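Local coordinates for fluorescence recovery protein (Synechocystis sp., PDB 4JDX), which accelerates reversion of the active orange carotenoid protein to its resting form, restoring fluorescence after non-photochemical quenching in cyanobacteria, at residues S22-L26 against E97-L101; A30-E34 against E68-Y73; I81-A85 against K108-A113. All blocks are in the same frame, centred on the assembly; numbering follows the deposited sequence.

Interaction 1. Residues S22-L26 against E97-L101; sequences SAHAL and ELTFL
Leu26, Phe100 and Ser22 carry most of this contact, in which one turn of helix 17-47 meets a loop segment, 97-101, that brings Phe100 against it. Residues 22-26 are alpha-helical, Leu26 N bonding to Ser22 O at 3.0 Å. Leu98 to Leu101 form a type I beta turn, closed by Leu101 N to Leu98 O at 3.0 Å, with Phe100 at its third position. The CA atoms of Ser22 and Phe100 lie 7.3 Å apart, those of Leu26 and Glu97 7.8 Å. Phe100, chi1 p and chi2 near 89°, lays its ring against the helix: Ser22 CB sits over one face in a CH-pi contact, 3.6 Å from the ring centroid, while Leu26 CD2 meets the edge at CE2, 4.1 Å away. Ala23 CB touches Phe100 CZ at 4.1 Å. Leu26 (chi1 t, chi2 p) also places CD2 4.0 Å from Leu98 CD2 and 3.6 Å from Glu97 O; its CD1 is 3.6 Å from Glu97 OE1. No hydrogen bond joins the segments; they meet through van der Waals and CH-pi contacts, and the Glu97 carboxylate is engaged by Arg33 and by the backbone of Gln94. The contact fastens the loop between helices 80-89 and 103-114 onto helix 17-47; Phe84 of helix 80-89 packs on Ala23 and Leu26, and Ile109 of helix 103-114 on Leu98 and Leu101.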
ATOM      1  N   SER A  22     -21.493  -1.079  25.977  1.00 51.63           N
ATOM      2  CA  SER A  22     -21.841  -2.071  24.965  1.00 53.67           C
ATOM      3  C   SER A  22     -21.593  -1.539  23.556  1.00 49.55           C
ATOM      4  O   SER A  22     -21.338  -2.310  22.629  1.00 46.80           O
ATOM      5  CB  SER A  22     -23.299  -2.508  25.114  1.00 44.96           C
ATOM      6  OG  SER A  22     -23.420  -3.524  26.090  1.00 56.46           O
ATOM      7  N   ALA A  23     -21.666  -0.221  23.400  1.00 40.13           N
ATOM      8  CA  ALA A  23     -21.382   0.411  22.117  1.00 44.34           C
ATOM      9  C   ALA A  23     -19.906   0.233  21.781  1.00 44.08           C
ATOM     10  O   ALA A  23     -19.549  -0.070  20.642  1.00 52.13           O
ATOM     11  CB  ALA A  23     -21.748   1.888  22.156  1.00 38.26           C
ATOM     12  N   HIS A  24     -19.054   0.417  22.785  1.00 40.43           N
ATOM     13  CA  HIS A  24     -17.616   0.227  22.626  1.00 48.06           C
ATOM     14  C   HIS A  24     -17.308  -1.204  22.212  1.00 44.67           C
ATOM     15  O   HIS A  24     -16.481  -1.443  21.329  1.00 51.40           O
ATOM     16  CB  HIS A  24     -16.886   0.547  23.933  1.00 42.22           C
ATOM     17  CG  HIS A  24     -16.809   2.009  24.240  1.00 50.82           C
ATOM     18  ND1 HIS A  24     -16.604   2.491  25.516  1.00 60.13           N
ATOM     19  CD2 HIS A  24     -16.900   3.096  23.439  1.00 54.96           C
ATOM     20  CE1 HIS A  24     -16.578   3.810  25.487  1.00 62.70           C
ATOM     21  NE2 HIS A  24     -16.754   4.203  24.237  1.00 54.65           N
ATOM     22  N   ALA A  25     -17.983  -2.154  22.852  1.00 41.21           N
ATOM     23  CA  ALA A  25     -17.756  -3.567  22.582  1.00 44.51           C
ATOM     24  C   ALA A  25     -18.198  -3.896  21.162  1.00 42.41           C
ATOM     25  O   ALA A  25     -17.613  -4.756  20.501  1.00 52.01           O
ATOM     26  CB  ALA A  25     -18.510  -4.425  23.590  1.00 44.58           C
ATOM     27  N   LEU A  26     -19.226  -3.199  20.695  1.00 40.16           N
ATOM     28  CA  LEU A  26     -19.751  -3.422  19.355  1.00 52.04           C
ATOM     29  C   LEU A  26     -18.851  -2.762  18.314  1.00 43.94           C
ATOM     30  O   LEU A  26     -18.690  -3.274  17.206  1.00 46.10           O
ATOM     31  CB  LEU A  26     -21.180  -2.891  19.241  1.00 44.29           C
ATOM     32  CG  LEU A  26     -21.828  -3.080  17.870  1.00 40.10           C
ATOM     33  CD1 LEU A  26     -21.695  -4.531  17.409  1.00 49.73           C
ATOM     34  CD2 LEU A  26     -23.288  -2.648  17.909  1.00 45.28           C
ATOM     35  N   GLU A  97     -27.959  -6.296  16.773  1.00 50.78           N
ATOM     36  CA  GLU A  97     -26.901  -6.015  17.739  1.00 50.78           C
ATOM     37  C   GLU A  97     -27.057  -4.632  18.374  1.00 51.15           C
ATOM     38  O   GLU A  97     -26.226  -4.217  19.184  1.00 38.89           O
ATOM     39  CB  GLU A  97     -25.534  -6.129  17.057  1.00 41.81           C
ATOM     40  CG  GLU A  97     -25.222  -7.527  16.548  1.00 39.21           C
ATOM     41  CD  GLU A  97     -23.916  -7.606  15.782  1.00 47.76           C
ATOM     42  OE1 GLU A  97     -23.539  -6.608  15.132  1.00 46.62           O
ATOM     43  OE2 GLU A  97     -23.264  -8.670  15.834  1.00 53.80           O
ATOM     44  N   LEU A  98     -28.127  -3.930  18.011  1.00 50.82           N
ATOM     45  CA  LEU A  98     -28.375  -2.580  18.510  1.00 54.90           C
ATOM     46  C   LEU A  98     -29.430  -2.549  19.614  1.00 46.42           C
ATOM     47  O   LEU A  98     -29.773  -1.482  20.121  1.00 50.56           O
ATOM     48  CB  LEU A  98     -28.835  -1.683  17.361  1.00 55.58           C
ATOM     49  CG  LEU A  98     -27.834  -1.506  16.220  1.00 57.71           C
ATOM     50  CD1 LEU A  98     -28.490  -0.792  15.044  1.00 60.81           C
ATOM     51  CD2 LEU A  98     -26.607  -0.750  16.711  1.00 56.98           C
ATOM     52  N   THR A  99     -29.930  -3.721  19.993  1.00 43.52           N
ATOM     53  CA  THR A  99     -31.075  -3.813  20.894  1.00 47.56           C
ATOM     54  C   THR A  99     -30.751  -3.438  22.341  1.00 45.63           C
ATOM     55  O   THR A  99     -31.644  -3.402  23.187  1.00 53.01           O
ATOM     56  CB  THR A  99     -31.669  -5.234  20.883  1.00 47.28           C
ATOM     57  OG1 THR A  99     -30.689  -6.163  21.363  1.00 52.79           O
ATOM     58  CG2 THR A  99     -32.104  -5.628  19.477  1.00 39.40           C
ATOM     59  N   PHE A 100     -29.482  -3.160  22.629  1.00 48.86           N
ATOM     60  CA  PHE A 100     -29.092  -2.715  23.963  1.00 48.62           C
ATOM     61  C   PHE A 100     -29.317  -1.211  24.082  1.00 52.07           C
ATOM     62  O   PHE A 100     -29.361  -0.660  25.184  1.00 49.89           O
ATOM     63  CB  PHE A 100     -27.628  -3.064  24.254  1.00 39.60           C
ATOM     64  CG  PHE A 100     -26.642  -2.287  23.424  1.00 40.78           C
ATOM     65  CD1 PHE A 100     -26.158  -1.065  23.860  1.00 41.96           C
ATOM     66  CD2 PHE A 100     -26.199  -2.777  22.210  1.00 42.71           C
ATOM     67  CE1 PHE A 100     -25.257  -0.351  23.099  1.00 49.16           C
ATOM     68  CE2 PHE A 100     -25.297  -2.063  21.447  1.00 50.65           C
ATOM     69  CZ  PHE A 100     -24.826  -0.850  21.891  1.00 51.82           C
ATOM     70  N   LEU A 101     -29.475  -0.556  22.934  1.00 38.66           N
ATOM     71  CA  LEU A 101     -29.712   0.880  22.891  1.00 47.15           C
ATOM     72  C   LEU A 101     -31.176   1.226  23.133  1.00 48.98           C
ATOM     73  O   LEU A 101     -32.059   0.382  22.979  1.00 42.17           O
ATOM     74  CB  LEU A 101     -29.294   1.444  21.534  1.00 39.07           C
ATOM     75  CG  LEU A 101     -27.808   1.361  21.194  1.00 43.09           C
ATOM     76  CD1 LEU A 101     -27.591   1.792  19.751  1.00 38.07           C
ATOM     77  CD2 LEU A 101     -26.991   2.215  22.158  1.00 45.11           C
TER

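Interaction 2. Residues A30-E34 against E68-Y73; sequences AYQRE and EIDGKY
Two tyrosines and an isoleucine make the apolar centre where the helical hairpin of helices 17-47 and 53-70 gives way to the loop that follows its second helix. Residues 30-34 are helical, with Glu34 N to Ala30 O at 2.8 Å. Opposite them, residues 68-70 belong to helix 53-70; beyond these Gly71 takes phi/psi -122/12, Lys72 -77/-36 and Tyr73 -93/66. The closest CA pair is Tyr31 and Tyr73, 7.8 Å apart. Tyr31 (chi1 t) turns its edge to the face of Tyr73 (chi1 m) in an offset edge-to-face pair: centroids 5.7 Å apart, planes at 86°, Tyr31 CD1 3.7 Å from Tyr73 CE2. Tyr31 CB lies over the same ring, 4.1 Å from its centroid, as a CH-pi contact. Ile69, chi1 m and chi2 t, brings CG2 to 3.6 Å from Tyr31 CE1, and Ala30 CB closes against the edge of Tyr73, 4.0 Å from CE1.

Toward the polar edge stands Glu34, its chi1 and chi2 both t, so that the extended side chain spans the gap with a different partner for each carboxylate oxygen. Glu34, Glu68 and Lys72 form a salt-bridge network: Lys72 NZ bonds Glu34 OE2 at 2.8 Å and, weakly, Glu68 OE2 at 3.2 Å, while Glu34 OE2 and Glu68 OE2 are only 4.2 Å apart; Lys72 is also paired with Glu90. Leu92, in the loop after helix 80-89, packs on Glu34, Lys72 and Tyr73. The second carboxylate oxygen, Glu34 OE1, accepts the hydrogen bond from Tyr73 OH at 2.8 Å.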
ATOM      1  N   ALA A  30     -17.090  -4.750  15.214  1.00 36.66           N
ATOM      2  CA  ALA A  30     -17.198  -4.292  13.834  1.00 45.61           C
ATOM      3  C   ALA A  30     -15.811  -4.050  13.252  1.00 50.92           C
ATOM      4  O   ALA A  30     -15.532  -4.403  12.105  1.00 50.35           O
ATOM      5  CB  ALA A  30     -18.023  -3.013  13.768  1.00 46.60           C
ATOM      6  N   TYR A  31     -14.950  -3.441  14.059  1.00 45.08           N
ATOM      7  CA  TYR A  31     -13.573  -3.170  13.670  1.00 44.26           C
ATOM      8  C   TYR A  31     -12.883  -4.455  13.226  1.00 59.83           C
ATOM      9  O   TYR A  31     -12.225  -4.491  12.184  1.00 53.26           O
ATOM     10  CB  TYR A  31     -12.812  -2.531  14.835  1.00 43.53           C
ATOM     11  CG  TYR A  31     -11.331  -2.356  14.584  1.00 52.54           C
ATOM     12  CD1 TYR A  31     -10.871  -1.505  13.592  1.00 48.80           C
ATOM     13  CD2 TYR A  31     -10.393  -3.038  15.345  1.00 51.80           C
ATOM     14  CE1 TYR A  31      -9.518  -1.344  13.361  1.00 49.77           C
ATOM     15  CE2 TYR A  31      -9.042  -2.881  15.120  1.00 53.10           C
ATOM     16  CZ  TYR A  31      -8.611  -2.035  14.129  1.00 45.40           C
ATOM     17  OH  TYR A  31      -7.263  -1.878  13.908  1.00 56.73           O
ATOM     18  N   GLN A  32     -13.044  -5.513  14.015  1.00 38.26           N
ATOM     19  CA  GLN A  32     -12.458  -6.804  13.682  1.00 42.71           C
ATOM     20  C   GLN A  32     -13.065  -7.355  12.396  1.00 47.07           C
ATOM     21  O   GLN A  32     -12.369  -7.972  11.590  1.00 48.52           O
ATOM     22  CB  GLN A  32     -12.658  -7.793  14.831  1.00 37.37           C
ATOM     23  CG  GLN A  32     -11.856  -7.440  16.075  1.00 45.05           C
ATOM     24  CD  GLN A  32     -10.359  -7.541  15.850  1.00 52.07           C
ATOM     25  OE1 GLN A  32      -9.897  -8.357  15.056  1.00 53.99           O
ATOM     26  NE2 GLN A  32      -9.592  -6.708  16.545  1.00 50.39           N
ATOM     27  N   ARG A  33     -14.359  -7.120  12.202  1.00 40.83           N
ATOM     28  CA  ARG A  33     -15.038  -7.582  10.999  1.00 41.11           C
ATOM     29  C   ARG A  33     -14.481  -6.868   9.772  1.00 43.23           C
ATOM     30  O   ARG A  33     -14.381  -7.452   8.693  1.00 47.66           O
ATOM     31  CB  ARG A  33     -16.544  -7.333  11.093  1.00 37.73           C
ATOM     32  CG  ARG A  33     -17.263  -8.162  12.142  1.00 40.76           C
ATOM     33  CD  ARG A  33     -18.743  -8.216  11.834  1.00 46.98           C
ATOM     34  NE  ARG A  33     -19.489  -9.069  12.759  1.00 60.81           N
ATOM     35  CZ  ARG A  33     -20.429  -8.648  13.602  1.00 45.77           C
ATOM     36  NH1 ARG A  33     -20.772  -7.369  13.671  1.00 57.33           N
ATOM     37  NH2 ARG A  33     -21.037  -9.521  14.388  1.00 42.47           N
ATOM     38  N   GLU A  34     -14.121  -5.600   9.941  1.00 37.44           N
ATOM     39  CA  GLU A  34     -13.609  -4.807   8.835  1.00 44.35           C
ATOM     40  C   GLU A  34     -12.194  -5.249   8.467  1.00 53.10           C
ATOM     41  O   GLU A  34     -11.811  -5.215   7.297  1.00 54.66           O
ATOM     42  CB  GLU A  34     -13.625  -3.318   9.180  1.00 37.01           C
ATOM     43  CG  GLU A  34     -13.347  -2.430   7.984  1.00 49.83           C
ATOM     44  CD  GLU A  34     -13.641  -0.970   8.248  1.00 53.95           C
ATOM     45  OE1 GLU A  34     -13.630  -0.557   9.427  1.00 48.41           O
ATOM     46  OE2 GLU A  34     -13.887  -0.233   7.269  1.00 56.02           O
ATOM     47  N   GLU A  68      -9.206   5.756   6.368  1.00 58.45           N
ATOM     48  CA  GLU A  68     -10.627   5.714   6.687  1.00 60.83           C
ATOM     49  C   GLU A  68     -10.840   5.054   8.043  1.00 54.75           C
ATOM     50  O   GLU A  68     -11.516   5.597   8.917  1.00 50.70           O
ATOM     51  CB  GLU A  68     -11.368   4.916   5.611  1.00 61.09           C
ATOM     52  CG  GLU A  68     -12.851   4.708   5.874  1.00 59.16           C
ATOM     53  CD  GLU A  68     -13.482   3.745   4.888  1.00 61.20           C
ATOM     54  OE1 GLU A  68     -12.837   3.435   3.866  1.00 66.83           O
ATOM     55  OE2 GLU A  68     -14.620   3.295   5.136  1.00 69.61           O
ATOM     56  N   ILE A  69     -10.242   3.880   8.203  1.00 59.82           N
ATOM     57  CA  ILE A  69     -10.401   3.076   9.409  1.00 61.93           C
ATOM     58  C   ILE A  69      -9.810   3.750  10.644  1.00 63.84           C
ATOM     59  O   ILE A  69     -10.368   3.657  11.737  1.00 67.79           O
ATOM     60  CB  ILE A  69      -9.748   1.691   9.228  1.00 59.99           C
ATOM     61  CG1 ILE A  69     -10.575   0.854   8.247  1.00 59.42           C
ATOM     62  CG2 ILE A  69      -9.607   0.974  10.571  1.00 58.13           C
ATOM     63  CD1 ILE A  69      -9.958  -0.484   7.899  1.00 53.92           C
ATOM     64  N   ASP A  70      -8.682   4.429  10.467  1.00 61.97           N
ATOM     65  CA  ASP A  70      -8.012   5.101  11.574  1.00 62.59           C
ATOM     66  C   ASP A  70      -8.956   6.051  12.307  1.00 61.24           C
ATOM     67  O   ASP A  70      -8.840   6.234  13.519  1.00 61.85           O
ATOM     68  CB  ASP A  70      -6.794   5.880  11.069  1.00 74.05           C
ATOM     69  CG  ASP A  70      -5.627   4.979  10.706  1.00 75.08           C
ATOM     70  OD1 ASP A  70      -5.583   3.827  11.186  1.00 76.89           O
ATOM     71  OD2 ASP A  70      -4.747   5.431   9.944  1.00 79.53           O
ATOM     72  N   GLY A  71      -9.894   6.644  11.574  1.00 54.69           N
ATOM     73  CA  GLY A  71     -10.779   7.644  12.143  1.00 64.41           C
ATOM     74  C   GLY A  71     -12.257   7.313  12.028  1.00 66.45           C
ATOM     75  O   GLY A  71     -13.107   8.166  12.283  1.00 63.56           O
ATOM     76  N   LYS A  72     -12.571   6.074  11.658  1.00 53.06           N
ATOM     77  CA  LYS A  72     -13.958   5.680  11.421  1.00 63.67           C
ATOM     78  C   LYS A  72     -14.740   5.438  12.712  1.00 62.70           C
ATOM     79  O   LYS A  72     -15.928   5.746  12.790  1.00 54.83           O
ATOM     80  CB  LYS A  72     -14.022   4.419  10.554  1.00 59.60           C
ATOM     81  CG  LYS A  72     -15.422   3.836  10.441  1.00 60.81           C
ATOM     82  CD  LYS A  72     -15.441   2.549   9.640  1.00 61.02           C
ATOM     83  CE  LYS A  72     -15.610   2.819   8.159  1.00 65.27           C
ATOM     84  NZ  LYS A  72     -15.972   1.581   7.421  1.00 62.61           N
ATOM     85  N   TYR A  73     -14.073   4.883  13.718  1.00 52.46           N
ATOM     86  CA  TYR A  73     -14.749   4.483  14.948  1.00 50.13           C
ATOM     87  C   TYR A  73     -14.708   5.583  16.002  1.00 47.30           C
ATOM     88  O   TYR A  73     -14.095   5.434  17.057  1.00 58.50           O
ATOM     89  CB  TYR A  73     -14.143   3.179  15.472  1.00 41.43           C
ATOM     90  CG  TYR A  73     -14.358   2.038  14.502  1.00 51.60           C
ATOM     91  CD1 TYR A  73     -15.520   1.278  14.541  1.00 50.38           C
ATOM     92  CD2 TYR A  73     -13.421   1.745  13.522  1.00 43.87           C
ATOM     93  CE1 TYR A  73     -15.732   0.249  13.647  1.00 49.60           C
ATOM     94  CE2 TYR A  73     -13.626   0.716  12.624  1.00 46.52           C
ATOM     95  CZ  TYR A  73     -14.784  -0.027  12.692  1.00 47.08           C
ATOM     96  OH  TYR A  73     -15.001  -1.055  11.803  1.00 51.49           O
TER

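Interaction 3. Residues I81-A85 against K108-A113; sequences IFVFA and KIKALA
Ile109, with chi1 m and chi2 t, reaches across from its helix and lies along residues 81-85: its CD1 stands 3.6 Å from Phe84 CB, its CG1 4.0 Å from Ile81 CG2, and its CG2 3.8 Å from Ala85 N. Both segments are regular alpha helix, as in the bonds Ala85 N to Ile81 O (3.3 Å) and Ala113 N to Ile109 O (3.0 Å). Their axes approach to 8.5 Å and cross at -56°, and the two backbones come closest at the C-terminal ends of the segments, where the CA atoms of Ala85 and Ala113 are 4.9 Å apart. Small side chains allow this: Ala113 CB rests 3.5 Å from Ala85 O, and Ala85 CB lies 3.8 Å from Leu112 CB. The side chains meet through apolar groups, with no hydrogen bond across the segments; within the all-helical fold of this protein they join helices 80-89 and 103-114, the last two of the chain. Ile81 adopts m for both chi1 and chi2, and its CG2 also meets Leu112 CD1 (4.2 Å) and Lys108 CG (4.2 Å), the latter through the aliphatic part of a lysine with chi1 t and chi2 p. The CA-to-CB bond of Phe82 points away, yet with chi1 m the ring swings back so that its edge, at CD1, is 4.0 Å from Leu112 CD1. Phe84, also m at chi1, starts toward the partner helix but carries its ring off to helix 17-47, where it meets Phe27 and packs on Ala23 and Leu26.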
ATOM      1  N   ILE A  81     -23.880   8.375  16.533  1.00 49.46           N
ATOM      2  CA  ILE A  81     -25.110   7.868  15.930  1.00 51.81           C
ATOM      3  C   ILE A  81     -24.933   7.685  14.427  1.00 46.59           C
ATOM      4  O   ILE A  81     -25.412   6.710  13.849  1.00 42.05           O
ATOM      5  CB  ILE A  81     -26.297   8.819  16.173  1.00 56.17           C
ATOM      6  CG1 ILE A  81     -26.630   8.880  17.665  1.00 59.61           C
ATOM      7  CG2 ILE A  81     -27.520   8.366  15.377  1.00 54.46           C
ATOM      8  CD1 ILE A  81     -27.236   7.595  18.212  1.00 54.11           C
ATOM      9  N   PHE A  82     -24.241   8.631  13.800  1.00 45.84           N
ATOM     10  CA  PHE A  82     -23.975   8.567  12.369  1.00 52.93           C
ATOM     11  C   PHE A  82     -23.066   7.384  12.064  1.00 47.26           C
ATOM     12  O   PHE A  82     -23.232   6.702  11.052  1.00 54.25           O
ATOM     13  CB  PHE A  82     -23.319   9.867  11.888  1.00 48.03           C
ATOM     14  CG  PHE A  82     -24.173  11.095  12.089  1.00 50.10           C
ATOM     15  CD1 PHE A  82     -25.551  10.998  12.166  1.00 44.53           C
ATOM     16  CD2 PHE A  82     -23.594  12.349  12.199  1.00 50.54           C
ATOM     17  CE1 PHE A  82     -26.332  12.123  12.348  1.00 44.44           C
ATOM     18  CE2 PHE A  82     -24.374  13.477  12.382  1.00 44.63           C
ATOM     19  CZ  PHE A  82     -25.743  13.363  12.456  1.00 44.49           C
ATOM     20  N   VAL A  83     -22.112   7.138  12.956  1.00 44.87           N
ATOM     21  CA  VAL A  83     -21.150   6.059  12.774  1.00 45.48           C
ATOM     22  C   VAL A  83     -21.864   4.716  12.710  1.00 40.53           C
ATOM     23  O   VAL A  83     -21.623   3.922  11.802  1.00 51.79           O
ATOM     24  CB  VAL A  83     -20.111   6.024  13.918  1.00 52.77           C
ATOM     25  CG1 VAL A  83     -19.202   4.803  13.789  1.00 44.40           C
ATOM     26  CG2 VAL A  83     -19.292   7.311  13.941  1.00 45.85           C
ATOM     27  N   PHE A  84     -22.743   4.463  13.674  1.00 42.48           N
ATOM     28  CA  PHE A  84     -23.491   3.209  13.707  1.00 49.25           C
ATOM     29  C   PHE A  84     -24.292   3.005  12.427  1.00 44.73           C
ATOM     30  O   PHE A  84     -24.327   1.905  11.875  1.00 48.77           O
ATOM     31  CB  PHE A  84     -24.415   3.157  14.926  1.00 50.87           C
ATOM     32  CG  PHE A  84     -23.723   2.719  16.187  1.00 49.60           C
ATOM     33  CD1 PHE A  84     -23.116   1.481  16.259  1.00 43.39           C
ATOM     34  CD2 PHE A  84     -23.681   3.544  17.297  1.00 53.07           C
ATOM     35  CE1 PHE A  84     -22.477   1.074  17.411  1.00 61.56           C
ATOM     36  CE2 PHE A  84     -23.041   3.138  18.453  1.00 47.69           C
ATOM     37  CZ  PHE A  84     -22.441   1.902  18.508  1.00 51.42           C
ATOM     38  N   ALA A  85     -24.921   4.074  11.952  1.00 54.13           N
ATOM     39  CA  ALA A  85     -25.686   4.029  10.713  1.00 55.10           C
ATOM     40  C   ALA A  85     -24.798   3.571   9.562  1.00 49.40           C
ATOM     41  O   ALA A  85     -25.191   2.724   8.757  1.00 48.13           O
ATOM     42  CB  ALA A  85     -26.277   5.398  10.411  1.00 55.22           C
ATOM     43  N   LYS A 108     -33.587   5.782  14.757  1.00 47.75           N
ATOM     44  CA  LYS A 108     -32.872   6.839  14.054  1.00 57.78           C
ATOM     45  C   LYS A 108     -31.750   6.240  13.209  1.00 56.25           C
ATOM     46  O   LYS A 108     -31.571   6.602  12.045  1.00 56.41           O
ATOM     47  CB  LYS A 108     -32.301   7.844  15.057  1.00 54.77           C
ATOM     48  CG  LYS A 108     -31.582   9.024  14.424  1.00 63.15           C
ATOM     49  CD  LYS A 108     -32.532   9.887  13.607  1.00 75.49           C
ATOM     50  CE  LYS A 108     -31.849  11.161  13.133  1.00 82.94           C
ATOM     51  NZ  LYS A 108     -32.698  11.949  12.195  1.00 89.25           N
ATOM     52  N   ILE A 109     -31.007   5.314  13.803  1.00 40.80           N
ATOM     53  CA  ILE A 109     -29.907   4.650  13.116  1.00 51.30           C
ATOM     54  C   ILE A 109     -30.397   3.890  11.888  1.00 56.93           C
ATOM     55  O   ILE A 109     -29.895   4.090  10.782  1.00 63.81           O
ATOM     56  CB  ILE A 109     -29.176   3.673  14.059  1.00 48.81           C
ATOM     57  CG1 ILE A 109     -28.386   4.455  15.111  1.00 48.25           C
ATOM     58  CG2 ILE A 109     -28.248   2.752  13.273  1.00 38.64           C
ATOM     59  CD1 ILE A 109     -27.764   3.588  16.185  1.00 49.48           C
ATOM     60  N   LYS A 110     -31.378   3.017  12.088  1.00 57.02           N
ATOM     61  CA  LYS A 110     -31.943   2.237  10.995  1.00 66.49           C
ATOM     62  C   LYS A 110     -32.424   3.154   9.877  1.00 57.35           C
ATOM     63  O   LYS A 110     -32.232   2.865   8.696  1.00 55.41           O
ATOM     64  CB  LYS A 110     -33.104   1.377  11.499  1.00 61.92           C
ATOM     65  CG  LYS A 110     -32.691   0.311  12.498  1.00 68.51           C
ATOM     66  CD  LYS A 110     -33.879  -0.513  12.957  1.00 73.30           C
ATOM     67  CE  LYS A 110     -33.464  -1.536  13.997  1.00 76.24           C
ATOM     68  NZ  LYS A 110     -34.568  -2.474  14.336  1.00 79.79           N
ATOM     69  N   ALA A 111     -33.038   4.268  10.263  1.00 55.40           N
ATOM     70  CA  ALA A 111     -33.590   5.220   9.307  1.00 58.30           C
ATOM     71  C   ALA A 111     -32.488   5.816   8.438  1.00 57.24           C
ATOM     72  O   ALA A 111     -32.595   5.838   7.210  1.00 59.29           O
ATOM     73  CB  ALA A 111     -34.343   6.327  10.041  1.00 48.78           C
ATOM     74  N   LEU A 112     -31.429   6.293   9.082  1.00 59.46           N
ATOM     75  CA  LEU A 112     -30.312   6.913   8.376  1.00 71.37           C
ATOM     76  C   LEU A 112     -29.629   5.922   7.436  1.00 67.48           C
ATOM     77  O   LEU A 112     -29.168   6.295   6.355  1.00 70.07           O
ATOM     78  CB  LEU A 112     -29.298   7.466   9.381  1.00 59.15           C
ATOM     79  CG  LEU A 112     -29.824   8.582  10.287  1.00 63.86           C
ATOM     80  CD1 LEU A 112     -28.824   8.897  11.395  1.00 64.96           C
ATOM     81  CD2 LEU A 112     -30.150   9.829   9.470  1.00 71.95           C
ATOM     82  N   ALA A 113     -29.582   4.659   7.845  1.00 59.67           N
ATOM     83  CA  ALA A 113     -28.909   3.619   7.074  1.00 61.76           C
ATOM     84  C   ALA A 113     -29.742   3.176   5.871  1.00 66.93           C
ATOM     85  O   ALA A 113     -29.194   2.725   4.865  1.00 72.39           O
ATOM     86  CB  ALA A 113     -28.595   2.426   7.967  1.00 53.63           C
TER

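How the interactions relate
Interactions 1 and 2 share helix 17-47, their centres about 16 Å apart, and are tied by a salt bridge from Glu97 OE2 to Arg33 NH2 at 2.8 Å. Interactions 1 and 3, centres about 13 Å apart, alternate along the chain and merge into one apolar cluster: Phe84 CZ lies 3.7 Å from Ala23 CB and Phe84 CE1 3.8 Å from Leu26 CD2, while Ile109 CG2 is 4.0 Å from Leu98 CD1 and Ile109 CD1 4.0 Å from Leu101 CD1. Interaction 2 precedes interaction 3 in sequence and touches it at Lys72 O and Val83 CG1, 3.6 Å apart. Interaction 1 sets a loop on helix 17-47; interaction 3 pairs the helices flanking it.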